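Local coordinates for uncharacterized protein Y57A10A.28 (Caenorhabditis elegans, PDB 5EIK), which forms a homotrimeric potassium channel of intracellular membranes that binds PIP2 and may supply counter-ion current during calcium release from internal stores, at residues A51-F54 against S55-P59; F75-C78 against F79-E83; I85-P88 against L89-H92; V169-I172 against V173-A177; V204-L207 against E208-M212. All coordinates share one frame; numbering follows the deposited sequence.

Interaction 1: A51-F54 against S55-P59; sequences AISF and SRKHP. With DMU (decyl-beta-D-maltopyranoside), chain M.
Ser55 swings its hydroxyl to the position between its own backbone N and carbonyl carbon (chi1 64°), and His58 sets its ring beside its own N (chi1 -47°); each torsion carries a polar side-chain atom back to a carbonyl of the preceding turn. The two residues mark the middle and the exit of the short helix 51-57, a probably cytoplasmic segment that leads at once into helix 59-70. Ser55 OG meets Ile52 O at 2.7 Å, a common way for a helical serine to satisfy its hydroxyl against the backbone. Ile52 O also takes Arg56 N at 3.0 Å, and both donors come from the same face of the carbonyl plane. Where the helix ends, Phe54 O accepts His58 N at 2.9 Å and, more weakly, His58 ND1 at 3.3 Å, with the oxygen at the edge of the imidazole. Histidine suits this junction, since its ring nitrogen can turn back to the last turn while its backbone stands at the N-cap position of the next helix. The Phe54 ring lies obliquely to that of His58, and a maltoside detergent sugar reaches one face of the imidazole. On another side, Arg56 runs extended beside Ile52, and its side chain touches a bound phosphatidylcholine. Lys57 O receives Lys196 of a second subunit, which ties this turn into the trimer. The guanidinium of Arg56 is met at its edge, where Ile52 CG2 sits 3.6 Å from Arg56 NE.

Interaction 2: F75-C78 against F79-E83; sequences FLSC and FLLGE. With PT5 ([(2R)-1-octadecanoyloxy-3-[oxidanyl-[(1R,2R,3S,4R,5R,6S)-2,3,6-tris(oxidanyl)-4,5-diphosphonooxy-cyclohexyl]oxy-phospho ryl]oxy-propan-2-yl] (8Z)-icosa-5,8,11,14-tetraenoate), chain B.
Residues 75-81 form the last turns of helix 72-81, with Phe79 N, Leu80 N and Leu81 N bonded to Phe75 O, Leu76 O and Ser77 O. Gly82 then leaves the helix at a phi of 75°, a value that costs a residue without a side chain little. The reversal lets Glu83 N return to Cys78 O at 3.0 Å, with a weak bond from Gly82 N to the same oxygen. The extended side chain of Glu83 lies back alongside Cys78, with Glu83 OE1 3.3 Å from Cys78 SG. A water links Glu83 OE1 to Ser77 OG, at 2.7 Å from each, while Glu83 OE2 is held by His144; both carboxylate oxygens thus have polar partners. On the side that meets the bound lipid, Leu76 CD1 leans on Phe79 CD2 at 4.0 Å. Phe79, its CG anti to the backbone N (chi1 174°), presents Phe79 CE2 to lipid carbon C35 at 3.7 Å, and Leu76 CD2 approaches lipid carbon C13. Branched and aromatic hydrocarbon suits a site lined by acyl chains. The whole is a Schellman motif closing the presumed lumenal end of the discontinuous second transmembrane helix, with Leu76 and Phe79 forming part of the PIP2 pocket of the TRIC channel.

Interaction 3: I85-P88 against L89-H92; sequences IISP and LKQH
Ser87 O takes the backbone N of Lys90 at 2.9 Å, and the lysine's own stem lies against the same oxygen. The N-H arrives from above the carbonyl plane, 36° out of it, as is usual in tightly wound 3-10 turns. Lys90 CG stands anti to its carbonyl carbon (chi1 -64°), which lays the stem along the turn, with Lys90 CD 3.2 Å from Ser87 O; the bend comes further out, at chi3. Ser87 OG is hydrogen-bonded to the carbonyl of Pro84. Two further bonds repeat the spacing of three residues: Leu89 N to Ile86 O at 2.9 Å, and Gln91 N to Pro88 O at 3.1 Å. Residues 87-90 are accordingly a short 3-10 segment in the presumably lumenal link between helix 72-81 and helix 92-107, with Gln91 at the N-cap position of the latter and at the centre of an inverse gamma turn. Proline fits the opening turn of such a segment because it has no N-H to place, and its ring packs on Ser74 and Cys78. The apolar part of the contact is made by Ile86 and Leu89, whose chains pass at a slant, with Ile86 CD1 lying 3.7 Å from Leu89 CD1. Both residues pack on a second subunit, Ile86 on its Val155 and Leu89 on its Leu158; branched hydrocarbon suits that interface. Gln91 CG lies beside its own backbone N and 3.2 Å from Pro88 O; beyond it the chain bends at chi2.

Interaction 4: V169-I172 against V173-A177; sequences VVKI and VEQLA
Regular helical bonds run from Val173 N to Val169 O, from Glu174 N to Val170 O, from Gln175 N to Lys171 O and from Leu176 N to Ile172 O, continuing the alpha-helical spacing through both segments. Ile172 and Leu176 stand side by side, pointing the same way, with Ile172 CG2 4.0 Å from Leu176 CD1. The isoleucine's CG2 lies anti to its backbone N (chi1 -67° for CG1), which directs this methyl down the helix to the leucine. Trp181 packs on both, and in the trimer Ile172 also meets Ala177 of the third subunit while Leu176 meets Trp181 of the second. This is helix 167-177, the later part of the discontinuous fifth transmembrane helix; Val169 and Ile172 belong to the PIP2 pocket, so hydrocarbon suits them. On another side, the extended chain of Lys171 is crossed at an angle by Gln175, the carboxamide reaching the aliphatic stem at 3.9 Å between Lys171 CE and Gln175 NE2. Lys171 carries its ammonium onward to a long, weak ion pair with Asp46. Val170 and Glu174 also pass at an angle, Val170 CG1 lying 4.0 Å from Glu174 OE2. Glu174, though buried, has its charge answered by a salt bridge from OE1 to Arg178, and its stem packs on Ser65, Leu68 and Met69 of helix 59-70.

Interaction 5: V204-L207 against E208-M212; sequences VFTL and ERHSM
Among the backbone bonds, Glu208 N to Val204 O and Arg209 N to Phe205 O, each 2.9 Å, keep the alpha-helical spacing, but the last turn tightens. His210 N goes to Leu207 O at 2.9 Å, entering 64° out of the carbonyl plane, and has a weaker bond to Thr206 O at 3.1 Å. Leu207 O also takes a weak, long bond from Met212 N at 3.4 Å, although Met212 is poorly ordered. In the van der Waals contacts, Phe205 and Glu208 run side by side, pointing the same way, with the ring and carboxylate planes 29° apart and Glu208 OE1 3.7 Å from Phe205 CD1. Glu208 holds its chain extended, CG anti to the backbone N (chi1 -168°), which brings the carboxylate beside the ring. Phenylalanine suits the buried side of this helix, where it packs on Thr135, Ile138 and Val225. Thr206 and His210 likewise point the same way, and Thr206 CG2 lies in the plane of the imidazole at its edge, 4.0 Å from His210 CD2. Arg209 CG lies 3.0 Å from Phe205 O, and beyond it the chain bends at chi2, its end leading away. Polar and stacking partners outside the turn hold Thr206 and His210: Thr206 OG1 bonds back to Ser202 O, a usual use of a threonine within a helix, while His210 NE2 is held by Gln156 and the imidazole is stacked on Tyr153. The arrangement is a helix C-terminus at the presumed lumenal end of the sixth transmembrane helix, 194-209, joined to helix 153-165 by His210, with Thr206 packing there too.

Overall arrangement
Interactions 2 and 3 are neighbours in space as well as in sequence, their centres 12 Å apart: Cys78 SG rests on Ser87 CB at 3.8 Å, and the end of the second transmembrane helix thereby packs on the loop that follows. Interaction 4 touches interaction 2 but not interaction 3, with Leu76 CD2 4.1 Å from Val169 CG2, and both interactions 2 and 4 contribute residues to the PIP2 pocket. Interaction 1 stands apart on the probable cytoplasmic side, about 8 Å from interaction 4 at the nearest atoms, beside bound phosphatidylcholine. Interaction 5, on the presumed lumenal side, has its centre 46 Å from that of interaction 1, and no other subunit touches it.

Interaction 1: A51-F54 against S55-P59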
# COMPACT_ATOMS: atom_id res chain seq x y z
N ALA A 51 23.27 12.87 -5.52
CA ALA A 51 22.71 11.85 -6.40
C ALA A 51 23.75 10.84 -6.88
O ALA A 51 23.58 9.64 -6.71
CB ALA A 51 22.04 12.51 -7.60
N ILE A 52 24.82 11.34 -7.49
CA ILE A 52 25.86 10.47 -8.01
C ILE A 52 26.56 9.64 -6.94
O ILE A 52 26.76 8.44 -7.14
CB ILE A 52 26.92 11.28 -8.80
CG1 ILE A 52 26.28 11.84 -10.07
CG2 ILE A 52 28.10 10.40 -9.15
CD1 ILE A 52 27.21 12.70 -10.90
N SER A 53 26.92 10.25 -5.82
CA SER A 53 27.57 9.50 -4.76
C SER A 53 26.57 8.47 -4.25
O SER A 53 26.92 7.30 -4.04
CB SER A 53 27.98 10.43 -3.61
OG SER A 53 26.85 11.00 -2.97
N PHE A 54 25.33 8.90 -4.09
CA PHE A 54 24.27 8.02 -3.62
C PHE A 54 24.10 6.80 -4.53
O PHE A 54 24.01 5.67 -4.05
CB PHE A 54 22.95 8.80 -3.55
CG PHE A 54 21.73 7.92 -3.41
CD1 PHE A 54 21.22 7.23 -4.51
CD2 PHE A 54 21.11 7.77 -2.18
CE1 PHE A 54 20.11 6.40 -4.38
CE2 PHE A 54 20.01 6.94 -2.04
CZ PHE A 54 19.50 6.25 -3.14
N SER A 55 24.06 7.05 -5.83
CA SER A 55 23.89 5.98 -6.80
C SER A 55 25.07 5.02 -6.84
O SER A 55 24.91 3.83 -7.13
CB SER A 55 23.68 6.58 -8.20
OG SER A 55 24.82 7.30 -8.62
N ARG A 56 26.26 5.52 -6.54
CA ARG A 56 27.43 4.65 -6.56
C ARG A 56 27.56 3.82 -5.29
O ARG A 56 28.19 2.76 -5.28
CB ARG A 56 28.69 5.49 -6.83
CG ARG A 56 28.72 6.01 -8.27
CD ARG A 56 29.92 6.89 -8.56
NE ARG A 56 29.93 7.36 -9.95
CZ ARG A 56 30.13 6.59 -11.01
NH1 ARG A 56 30.35 5.29 -10.86
NH2 ARG A 56 30.11 7.11 -12.23
N LYS A 57 26.93 4.29 -4.21
CA LYS A 57 26.96 3.57 -2.94
C LYS A 57 25.78 2.61 -2.80
O LYS A 57 25.90 1.58 -2.14
CB LYS A 57 26.96 4.56 -1.77
CG LYS A 57 28.25 5.34 -1.63
CD LYS A 57 28.18 6.35 -0.50
CE LYS A 57 29.47 7.16 -0.39
NZ LYS A 57 29.79 7.94 -1.62
N HIS A 58 24.65 2.95 -3.41
CA HIS A 58 23.46 2.09 -3.34
C HIS A 58 22.85 1.87 -4.72
O HIS A 58 21.73 2.27 -4.99
CB HIS A 58 22.42 2.72 -2.42
CG HIS A 58 22.97 3.19 -1.11
ND1 HIS A 58 23.61 4.41 -0.98
CD2 HIS A 58 22.99 2.62 0.11
CE1 HIS A 58 24.01 4.56 0.27
NE2 HIS A 58 23.64 3.48 0.96
N PRO A 59 23.59 1.19 -5.60
CA PRO A 59 23.12 0.91 -6.96
C PRO A 59 21.84 0.11 -7.06
O PRO A 59 20.99 0.40 -7.90
CB PRO A 59 24.32 0.20 -7.59
CG PRO A 59 24.91 -0.53 -6.42
CD PRO A 59 24.88 0.52 -5.34
C1 DMU M . 19.56 -0.78 0.11
C2 DMU M . 19.74 -0.07 1.46
C3 DMU M . 19.18 1.39 1.38
C4 DMU M . 17.74 1.37 0.78
O5 DMU M . 17.68 0.64 -0.48
C6 DMU M . 18.08 -0.75 -0.32
O7 DMU M . 19.11 2.01 2.70
O16 DMU M . 17.94 -1.43 -1.58
C18 DMU M . 16.72 -2.18 -1.55
C19 DMU M . 16.41 -2.72 -2.96
C22 DMU M . 17.34 -3.88 -3.30
C25 DMU M . 17.40 -4.06 -4.82
C28 DMU M . 16.76 -5.40 -5.22
C31 DMU M . 17.65 -6.20 -6.20
C34 DMU M . 18.14 -5.33 -7.37
C37 DMU M . 19.23 -6.10 -8.15
C40 DMU M . 18.55 -7.09 -9.12
C43 DMU M . 19.52 -7.44 -10.25
O49 DMU M . 20.01 -2.15 0.23
O55 DMU M . 21.15 -0.01 1.75
C57 DMU M . 17.28 2.81 0.55
O61 DMU M . 15.86 2.84 0.46
C5 DMU M . 20.31 3.07 4.45
C7 DMU M . 19.18 4.05 4.82
C8 DMU M . 19.21 5.23 3.90
C9 DMU M . 19.26 4.84 2.44
O1 DMU M . 20.30 3.88 2.12
C10 DMU M . 20.26 2.66 2.99
O2 DMU M . 18.20 6.07 4.25
O3 DMU M . 20.25 1.90 5.20
O4 DMU M . 19.30 4.40 6.22
C11 DMU M . 19.31 6.05 1.60
O6 DMU M . 19.21 5.75 0.19

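Interaction 2: F75-C78 against F79-E83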
# COMPACT_ATOMS: atom_id res chain seq x y z
N PHE A 75 2.28 -0.91 -12.41
CA PHE A 75 2.21 -1.44 -11.06
C PHE A 75 0.89 -1.03 -10.42
O PHE A 75 0.21 -1.84 -9.80
CB PHE A 75 3.37 -0.95 -10.20
CG PHE A 75 4.68 -1.58 -10.53
CD1 PHE A 75 4.84 -2.96 -10.48
CD2 PHE A 75 5.77 -0.79 -10.90
CE1 PHE A 75 6.07 -3.55 -10.78
CE2 PHE A 75 6.99 -1.37 -11.19
CZ PHE A 75 7.14 -2.75 -11.13
N LEU A 76 0.51 0.24 -10.58
CA LEU A 76 -0.74 0.70 -10.00
C LEU A 76 -1.91 -0.05 -10.63
O LEU A 76 -2.85 -0.47 -9.94
CB LEU A 76 -0.90 2.20 -10.22
CG LEU A 76 -2.10 2.84 -9.51
CD1 LEU A 76 -2.14 2.38 -8.06
CD2 LEU A 76 -2.00 4.36 -9.59
N SER A 77 -1.85 -0.22 -11.94
CA SER A 77 -2.89 -0.92 -12.67
C SER A 77 -3.07 -2.32 -12.10
O SER A 77 -4.19 -2.71 -11.77
CB SER A 77 -2.55 -1.00 -14.16
OG SER A 77 -3.54 -1.73 -14.88
N CYS A 78 -1.98 -3.08 -11.96
CA CYS A 78 -2.08 -4.43 -11.41
C CYS A 78 -2.66 -4.39 -10.00
O CYS A 78 -3.49 -5.22 -9.63
CB CYS A 78 -0.70 -5.12 -11.39
SG CYS A 78 0.02 -5.46 -13.03
N PHE A 79 -2.21 -3.41 -9.23
CA PHE A 79 -2.70 -3.25 -7.87
C PHE A 79 -4.23 -3.10 -7.87
O PHE A 79 -4.92 -3.77 -7.10
CB PHE A 79 -2.06 -2.03 -7.22
CG PHE A 79 -2.61 -1.71 -5.86
CD1 PHE A 79 -2.35 -2.52 -4.77
CD2 PHE A 79 -3.42 -0.59 -5.69
CE1 PHE A 79 -2.90 -2.23 -3.51
CE2 PHE A 79 -3.97 -0.29 -4.44
CZ PHE A 79 -3.71 -1.11 -3.35
N LEU A 80 -4.76 -2.25 -8.74
CA LEU A 80 -6.20 -2.03 -8.79
C LEU A 80 -7.00 -3.25 -9.25
O LEU A 80 -8.09 -3.51 -8.74
CB LEU A 80 -6.53 -0.86 -9.72
CG LEU A 80 -5.90 0.49 -9.36
CD1 LEU A 80 -6.33 1.50 -10.39
CD2 LEU A 80 -6.34 0.92 -7.95
N LEU A 81 -6.45 -4.00 -10.20
CA LEU A 81 -7.14 -5.17 -10.73
C LEU A 81 -6.89 -6.47 -9.97
O LEU A 81 -7.47 -7.50 -10.29
CB LEU A 81 -6.76 -5.36 -12.20
CG LEU A 81 -7.17 -4.16 -13.07
CD1 LEU A 81 -6.60 -4.31 -14.47
CD2 LEU A 81 -8.70 -4.06 -13.10
N GLY A 82 -6.04 -6.41 -8.95
CA GLY A 82 -5.76 -7.61 -8.17
C GLY A 82 -4.85 -8.60 -8.88
O GLY A 82 -4.88 -9.79 -8.59
N GLU A 83 -4.05 -8.12 -9.82
CA GLU A 83 -3.13 -8.97 -10.55
C GLU A 83 -1.82 -8.92 -9.78
O GLU A 83 -1.59 -7.97 -9.03
CB GLU A 83 -2.90 -8.43 -11.97
CG GLU A 83 -4.16 -8.01 -12.69
CD GLU A 83 -3.88 -7.35 -14.04
OE1 GLU A 83 -2.96 -6.51 -14.11
OE2 GLU A 83 -4.59 -7.65 -15.02
O12 PT5 B . -1.27 15.21 -9.19
P1 PT5 B . -0.77 13.85 -8.74
O13 PT5 B . -1.74 12.50 -9.23
O11 PT5 B . -0.64 13.67 -7.11
O6 PT5 B . 2.81 15.05 -9.75
O1 PT5 B . 0.66 13.46 -9.30
C1 PT5 B . 1.04 13.73 -10.65
C6 PT5 B . 2.52 13.93 -10.59
C2 PT5 B . 0.69 12.56 -11.65
O2 PT5 B . 1.27 11.33 -11.18
C3 PT5 B . 1.31 12.85 -13.06
O3 PT5 B . 1.07 11.71 -13.88
C4 PT5 B . 2.79 13.10 -13.00
O4 PT5 B . 3.24 13.56 -14.24
P4 PT5 B . 4.27 12.67 -15.14
O41 PT5 B . 5.61 12.25 -14.35
O42 PT5 B . 4.69 13.48 -16.47
O43 PT5 B . 3.56 11.40 -15.53
C5 PT5 B . 3.17 14.17 -11.96
O5 PT5 B . 4.59 14.13 -11.80
P5 PT5 B . 5.41 15.41 -12.42
O52 PT5 B . 4.53 16.32 -13.38
O51 PT5 B . 6.06 16.28 -11.13
O53 PT5 B . 6.66 14.59 -13.16
C7 PT5 B . -1.52 11.18 -8.66
C8 PT5 B . -2.92 10.59 -8.36
C9 PT5 B . -3.43 10.84 -6.90
O16 PT5 B . -2.87 9.13 -8.61
C10 PT5 B . -3.47 8.70 -9.76
O17 PT5 B . -2.96 8.77 -10.86
O18 PT5 B . -3.87 9.54 -6.31
C11 PT5 B . -4.81 9.47 -5.22
O19 PT5 B . -5.67 10.35 -4.93
C12 PT5 B . -4.87 8.11 -9.54
C13 PT5 B . -5.14 6.68 -10.07
C14 PT5 B . -6.61 6.27 -9.82
C15 PT5 B . -6.77 5.30 -8.64
C16 PT5 B . -8.21 4.71 -8.52
C17 PT5 B . -8.69 4.56 -7.04
C18 PT5 B . -9.42 3.24 -6.78
C19 PT5 B . -9.47 2.65 -5.67
C20 PT5 B . -8.52 1.97 -4.66
C21 PT5 B . -8.07 2.83 -3.46
C22 PT5 B . -6.91 2.21 -2.67
C23 PT5 B . -7.08 2.33 -1.14
C24 PT5 B . -6.87 0.99 -0.40
C31 PT5 B . -4.67 8.18 -4.42
C32 PT5 B . -5.42 6.98 -5.07
C33 PT5 B . -5.18 5.63 -4.34
C34 PT5 B . -4.03 4.77 -4.93
C35 PT5 B . -3.62 3.40 -4.19
C36 PT5 B . -2.53 3.31 -3.35
C37 PT5 B . -2.61 2.36 -2.13
C38 PT5 B . -1.34 1.67 -2.06
C39 PT5 B . -0.25 1.86 -1.10
C40 PT5 B . 0.59 3.09 -1.15
C25 PT5 B . -5.47 0.91 0.27
C26 PT5 B . -5.15 -0.50 0.80
C41 PT5 B . 0.40 4.13 -0.04
C42 PT5 B . 1.21 5.42 -0.28
C43 PT5 B . 0.41 6.49 -1.04
O HOH W 1 -2.81 -4.27 -15.57

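Interaction 3: I85-P88 against L89-H92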
# COMPACT_ATOMS: atom_id res chain seq x y z
N ILE A 85 1.42 -7.88 -8.41
CA ILE A 85 2.09 -6.59 -8.54
C ILE A 85 3.38 -6.72 -9.34
O ILE A 85 3.84 -5.78 -9.97
CB ILE A 85 2.47 -6.01 -7.16
CG1 ILE A 85 1.22 -5.83 -6.31
CG2 ILE A 85 3.15 -4.66 -7.32
CD1 ILE A 85 0.23 -4.84 -6.89
N ILE A 86 3.95 -7.91 -9.29
CA ILE A 86 5.19 -8.25 -9.94
C ILE A 86 5.08 -8.41 -11.46
O ILE A 86 6.09 -8.33 -12.17
CB ILE A 86 5.76 -9.54 -9.27
CG1 ILE A 86 7.22 -9.34 -8.95
CG2 ILE A 86 5.52 -10.77 -10.15
CD1 ILE A 86 7.46 -8.16 -8.07
N SER A 87 3.87 -8.62 -11.96
CA SER A 87 3.61 -8.82 -13.39
C SER A 87 4.48 -8.05 -14.38
O SER A 87 5.12 -8.64 -15.25
CB SER A 87 2.14 -8.55 -13.72
OG SER A 87 1.29 -9.44 -13.03
N PRO A 88 4.50 -6.71 -14.27
CA PRO A 88 5.30 -5.89 -15.19
C PRO A 88 6.74 -6.35 -15.43
O PRO A 88 7.26 -6.20 -16.53
CB PRO A 88 5.25 -4.51 -14.54
CG PRO A 88 3.88 -4.50 -13.93
CD PRO A 88 3.81 -5.87 -13.28
N LEU A 89 7.37 -6.92 -14.40
CA LEU A 89 8.76 -7.39 -14.49
C LEU A 89 8.95 -8.59 -15.40
O LEU A 89 10.07 -9.09 -15.55
CB LEU A 89 9.28 -7.73 -13.10
CG LEU A 89 9.25 -6.59 -12.09
CD1 LEU A 89 9.82 -7.09 -10.78
CD2 LEU A 89 10.04 -5.40 -12.60
N LYS A 90 7.87 -9.05 -16.01
CA LYS A 90 7.92 -10.20 -16.90
C LYS A 90 8.07 -9.75 -18.35
O LYS A 90 8.08 -10.56 -19.27
CB LYS A 90 6.66 -11.03 -16.72
CG LYS A 90 6.54 -11.64 -15.32
CD LYS A 90 5.08 -11.82 -14.91
CE LYS A 90 4.31 -12.65 -15.92
NZ LYS A 90 2.84 -12.46 -15.79
N GLN A 91 8.17 -8.44 -18.54
CA GLN A 91 8.36 -7.87 -19.87
C GLN A 91 9.87 -7.67 -19.94
O GLN A 91 10.36 -6.55 -19.83
CB GLN A 91 7.65 -6.53 -19.99
CG GLN A 91 6.19 -6.55 -19.57
CD GLN A 91 5.33 -7.42 -20.47
OE1 GLN A 91 5.23 -7.19 -21.67
NE2 GLN A 91 4.70 -8.44 -19.88
N HIS A 92 10.58 -8.78 -20.10
CA HIS A 92 12.04 -8.80 -20.15
C HIS A 92 12.66 -7.72 -21.01
O HIS A 92 13.53 -6.98 -20.55
CB HIS A 92 12.51 -10.18 -20.58
CG HIS A 92 12.03 -11.28 -19.69
ND1 HIS A 92 10.70 -11.66 -19.62
CD2 HIS A 92 12.68 -12.06 -18.79
CE1 HIS A 92 10.56 -12.61 -18.72
NE2 HIS A 92 11.74 -12.87 -18.20

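Interaction 4: V169-I172 against V173-A177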
# COMPACT_ATOMS: atom_id res chain seq x y z
N VAL A 169 1.76 8.16 -7.33
CA VAL A 169 1.61 7.27 -6.19
C VAL A 169 2.95 6.64 -5.85
O VAL A 169 3.38 6.67 -4.70
CB VAL A 169 0.59 6.15 -6.48
CG1 VAL A 169 0.67 5.08 -5.41
CG2 VAL A 169 -0.80 6.73 -6.51
N VAL A 170 3.60 6.10 -6.87
CA VAL A 170 4.89 5.44 -6.67
C VAL A 170 5.96 6.39 -6.15
O VAL A 170 6.82 5.98 -5.36
CB VAL A 170 5.36 4.75 -7.97
CG1 VAL A 170 6.71 4.09 -7.76
CG2 VAL A 170 4.32 3.69 -8.39
N LYS A 171 5.90 7.65 -6.56
CA LYS A 171 6.87 8.63 -6.09
C LYS A 171 6.76 8.72 -4.56
O LYS A 171 7.76 8.63 -3.85
CB LYS A 171 6.60 9.99 -6.72
CG LYS A 171 7.69 11.02 -6.46
CD LYS A 171 7.46 12.26 -7.30
CE LYS A 171 8.65 13.21 -7.24
NZ LYS A 171 8.50 14.36 -8.19
N ILE A 172 5.54 8.90 -4.06
CA ILE A 172 5.30 8.99 -2.62
C ILE A 172 5.88 7.75 -1.93
O ILE A 172 6.54 7.87 -0.89
CB ILE A 172 3.79 9.07 -2.32
CG1 ILE A 172 3.26 10.41 -2.85
CG2 ILE A 172 3.53 8.91 -0.81
CD1 ILE A 172 1.77 10.57 -2.69
N VAL A 173 5.62 6.58 -2.50
CA VAL A 173 6.14 5.35 -1.93
C VAL A 173 7.66 5.41 -1.81
O VAL A 173 8.21 5.03 -0.78
CB VAL A 173 5.77 4.11 -2.79
CG1 VAL A 173 6.51 2.90 -2.27
CG2 VAL A 173 4.27 3.86 -2.71
N GLU A 174 8.32 5.88 -2.86
CA GLU A 174 9.78 5.98 -2.85
C GLU A 174 10.35 7.00 -1.88
O GLU A 174 11.42 6.80 -1.31
CB GLU A 174 10.29 6.27 -4.25
CG GLU A 174 10.51 5.03 -5.07
CD GLU A 174 10.99 5.33 -6.47
OE1 GLU A 174 11.68 6.36 -6.66
OE2 GLU A 174 10.69 4.53 -7.38
N GLN A 175 9.64 8.10 -1.69
CA GLN A 175 10.11 9.14 -0.78
C GLN A 175 9.93 8.68 0.67
O GLN A 175 10.63 9.15 1.57
CB GLN A 175 9.34 10.43 -1.03
CG GLN A 175 9.42 10.88 -2.48
CD GLN A 175 8.61 12.13 -2.76
OE1 GLN A 175 7.43 12.20 -2.45
NE2 GLN A 175 9.26 13.12 -3.36
N LEU A 176 9.00 7.75 0.88
CA LEU A 176 8.78 7.22 2.21
C LEU A 176 9.90 6.21 2.50
O LEU A 176 10.50 6.22 3.57
CB LEU A 176 7.41 6.53 2.28
CG LEU A 176 6.18 7.43 2.33
CD1 LEU A 176 4.92 6.58 2.19
CD2 LEU A 176 6.17 8.22 3.64
N ALA A 177 10.18 5.36 1.52
CA ALA A 177 11.22 4.35 1.66
C ALA A 177 12.60 4.99 1.75
O ALA A 177 13.51 4.43 2.37
CB ALA A 177 11.16 3.38 0.50

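Interaction 5: V204-L207 against E208-M212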
# COMPACT_ATOMS: atom_id res chain seq x y z
N VAL A 204 -12.79 9.89 -22.39
CA VAL A 204 -12.97 9.93 -23.83
C VAL A 204 -12.75 8.57 -24.49
O VAL A 204 -13.53 8.18 -25.36
CB VAL A 204 -12.02 10.97 -24.47
CG1 VAL A 204 -11.94 10.77 -25.98
CG2 VAL A 204 -12.52 12.37 -24.15
N PHE A 205 -11.70 7.86 -24.10
CA PHE A 205 -11.43 6.55 -24.68
C PHE A 205 -12.45 5.53 -24.21
O PHE A 205 -12.78 4.60 -24.94
CB PHE A 205 -10.02 6.07 -24.30
CG PHE A 205 -8.91 6.84 -24.95
CD1 PHE A 205 -9.08 7.42 -26.21
CD2 PHE A 205 -7.68 6.97 -24.32
CE1 PHE A 205 -8.04 8.10 -26.83
CE2 PHE A 205 -6.63 7.66 -24.93
CZ PHE A 205 -6.81 8.22 -26.19
N THR A 206 -12.95 5.70 -23.00
CA THR A 206 -13.93 4.78 -22.47
C THR A 206 -15.21 4.96 -23.27
O THR A 206 -15.78 3.99 -23.78
CB THR A 206 -14.21 5.05 -20.98
OG1 THR A 206 -13.02 4.75 -20.23
CG2 THR A 206 -15.34 4.17 -20.47
N LEU A 207 -15.65 6.21 -23.39
CA LEU A 207 -16.86 6.52 -24.15
C LEU A 207 -16.71 5.99 -25.57
O LEU A 207 -17.62 5.36 -26.12
CB LEU A 207 -17.08 8.03 -24.21
CG LEU A 207 -17.51 8.72 -22.92
CD1 LEU A 207 -17.65 10.21 -23.17
CD2 LEU A 207 -18.82 8.13 -22.43
N GLU A 208 -15.56 6.27 -26.15
CA GLU A 208 -15.24 5.85 -27.50
C GLU A 208 -15.39 4.33 -27.63
O GLU A 208 -15.88 3.83 -28.64
CB GLU A 208 -13.82 6.27 -27.83
CG GLU A 208 -13.45 6.15 -29.27
CD GLU A 208 -12.11 6.79 -29.57
OE1 GLU A 208 -11.09 6.29 -29.06
OE2 GLU A 208 -12.09 7.80 -30.31
N ARG A 209 -14.97 3.62 -26.59
CA ARG A 209 -15.05 2.16 -26.57
C ARG A 209 -16.49 1.65 -26.50
O ARG A 209 -16.77 0.51 -26.87
CB ARG A 209 -14.27 1.62 -25.37
CG ARG A 209 -12.78 1.62 -25.55
CD ARG A 209 -12.34 0.40 -26.33
NE ARG A 209 -10.96 0.50 -26.78
CZ ARG A 209 -10.36 -0.39 -27.55
NH1 ARG A 209 -11.01 -1.47 -27.96
NH2 ARG A 209 -9.10 -0.20 -27.92
N HIS A 210 -17.39 2.49 -26.01
CA HIS A 210 -18.78 2.11 -25.90
C HIS A 210 -19.61 2.84 -26.94
O HIS A 210 -20.84 2.85 -26.89
CB HIS A 210 -19.29 2.42 -24.49
CG HIS A 210 -18.71 1.54 -23.44
ND1 HIS A 210 -19.02 0.20 -23.33
CD2 HIS A 210 -17.79 1.79 -22.47
CE1 HIS A 210 -18.32 -0.34 -22.34
NE2 HIS A 210 -17.57 0.61 -21.80
N SER A 211 -18.91 3.45 -27.89
CA SER A 211 -19.53 4.19 -28.99
C SER A 211 -20.73 5.00 -28.55
O SER A 211 -21.86 4.72 -28.96
CB SER A 211 -19.95 3.21 -30.09
OG SER A 211 -18.86 2.44 -30.54
N MET A 212 -20.51 6.01 -27.71
CA MET A 212 -21.62 6.81 -27.25
C MET A 212 -21.61 8.25 -27.76
O MET A 212 -21.96 8.51 -28.91
CB MET A 212 -21.67 6.79 -25.71
CG MET A 212 -21.75 5.39 -25.13
SD MET A 212 -22.36 5.35 -23.43
CE MET A 212 -23.77 4.23 -23.60